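Local coordinates for metallo-beta-lactamase domain-containing protein (Enterococcus faecalis, PDB 2AZ4) that is of unestablished function but binds two zinc ions in a metallo-beta-lactamase fold and may act as an RNA-binding exonuclease, at residues A[258-262]-A[347-351]. Sequence-based numbering, arbitrary orientation.
Sequences FNGYP and HSDAQ
Strands 256-260 and 344-348 are parallel neighbours in the six-stranded parallel sheet of this zinc protein, and here their C-terminal ends face the dizinc site. F258, extended (phi/psi -155/174), is buried against I346 and L329, its CB directed sideways, as suits an aromatic in the sheet core. N259 stays extended and pairs in register with H347 (CA-CA 5.7 Å); its O accepts a hydrogen bond from S348 N at 3.0 Å. Its t rotamer turns OD1 to Q331 NE2 and, weakly, to G260 N, while N259 ND2 lies 3.7 Å from A350 CB. G260 CA comes within 3.2 Å of S348 O in a CA-H...O contact; a CB would add a second close approach to that oxygen, about 3.4 Å, so glycine suits the place. Beyond the N259-H347 pair the ladder is interrupted: Y261 N and S348 O are 4.0 Å apart, bridged by a water that accepts from Y261 N (2.8 Å) and donates to S348 O (2.9 Å). D349 adopts the left-handed helical conformation (60/21), which bends the chain; its OD2 forms a salt bridge with R267 and accepts from C379 N. Small A350 points its CB toward 258-262, 3.7 Å from G260 O, with G260 CA-A350 CA only 4.2 Å. Y261 CB lies 3.4 Å from D349 O, and the t rotamer carries the ring alongside Q351, whose OE1 is near the ring edge, 4.2 Å from Y261 CE1. A second water links Y261 OH (2.9 Å) to Q351 OE1 (3.2 Å). Y261's side chain, about 4 Å from that of zinc ligand H94, probably lines the active-site cleft. One direct hydrogen bond and two water bridges make the polar link largely water-mediated.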
# COMPACT_ATOMS: atom_id res chain seq x y z
N PHE A 258 17.25 -0.57 12.92
CA PHE A 258 16.65 -0.65 11.61
C PHE A 258 15.32 0.09 11.62
O PHE A 258 14.86 0.52 12.68
CB PHE A 258 16.43 -2.12 11.21
CG PHE A 258 15.24 -2.76 11.88
CD1 PHE A 258 14.08 -3.01 11.15
CD2 PHE A 258 15.26 -3.09 13.23
CE1 PHE A 258 12.97 -3.58 11.76
CE2 PHE A 258 14.14 -3.66 13.86
CZ PHE A 258 13.01 -3.91 13.12
N ASN A 259 14.71 0.21 10.46
CA ASN A 259 13.31 0.63 10.38
C ASN A 259 12.70 0.09 9.10
O ASN A 259 13.42 -0.22 8.15
CB ASN A 259 13.17 2.15 10.50
CG ASN A 259 11.71 2.59 10.84
OD1 ASN A 259 10.88 1.80 11.26
ND2 ASN A 259 11.44 3.85 10.64
N GLY A 260 11.38 -0.05 9.10
CA GLY A 260 10.68 -0.52 7.93
C GLY A 260 9.38 0.25 7.84
O GLY A 260 9.12 1.15 8.64
N TYR A 261 8.56 -0.10 6.87
CA TYR A 261 7.30 0.62 6.70
C TYR A 261 6.22 -0.22 7.38
O TYR A 261 6.17 -1.39 7.13
CB TYR A 261 7.01 0.88 5.22
CG TYR A 261 5.84 1.81 5.08
CD1 TYR A 261 5.98 3.17 5.34
CD2 TYR A 261 4.57 1.31 4.77
CE1 TYR A 261 4.88 4.05 5.27
CE2 TYR A 261 3.47 2.16 4.68
CZ TYR A 261 3.64 3.53 4.93
OH TYR A 261 2.56 4.39 4.84
N PRO A 262 5.37 0.38 8.24
CA PRO A 262 4.50 -0.45 9.11
C PRO A 262 3.46 -1.35 8.42
O PRO A 262 3.06 -2.37 9.00
CB PRO A 262 3.78 0.59 10.00
CG PRO A 262 4.57 1.84 9.87
CD PRO A 262 5.14 1.82 8.48
N HIS A 347 18.21 0.49 6.68
CA HIS A 347 17.05 1.19 6.17
C HIS A 347 16.29 0.26 5.22
O HIS A 347 16.74 0.01 4.11
CB HIS A 347 17.52 2.45 5.43
CG HIS A 347 16.46 3.50 5.31
ND1 HIS A 347 16.04 3.99 4.09
CD2 HIS A 347 15.72 4.12 6.25
CE1 HIS A 347 15.10 4.90 4.29
NE2 HIS A 347 14.88 4.99 5.59
N SER A 348 15.15 -0.25 5.67
CA SER A 348 14.45 -1.30 4.93
C SER A 348 13.07 -0.84 4.50
O SER A 348 12.04 -1.18 5.12
CB SER A 348 14.36 -2.58 5.76
OG SER A 348 13.90 -3.65 4.96
N ASP A 349 13.05 -0.05 3.42
CA ASP A 349 11.84 0.54 2.87
C ASP A 349 11.07 1.46 3.81
O ASP A 349 9.88 1.72 3.62
CB ASP A 349 10.94 -0.54 2.27
CG ASP A 349 11.59 -1.22 1.08
OD1 ASP A 349 11.87 -0.51 0.09
OD2 ASP A 349 11.85 -2.43 1.14
N ALA A 350 11.76 1.97 4.84
CA ALA A 350 11.18 3.02 5.67
C ALA A 350 11.35 4.37 4.97
O ALA A 350 12.16 4.50 4.04
CB ALA A 350 11.84 3.05 7.04
N GLN A 351 10.59 5.37 5.42
CA GLN A 351 10.78 6.77 5.01
C GLN A 351 11.99 7.42 5.70
O GLN A 351 12.32 7.03 6.80
CB GLN A 351 9.50 7.56 5.27
CG GLN A 351 8.30 6.95 4.59
CD GLN A 351 7.10 7.86 4.61
OE1 GLN A 351 6.37 7.92 5.60
NE2 GLN A 351 6.88 8.58 3.50
O HOH W 1 9.37 -2.27 5.36
O HOH W 2 3.28 7.17 5.35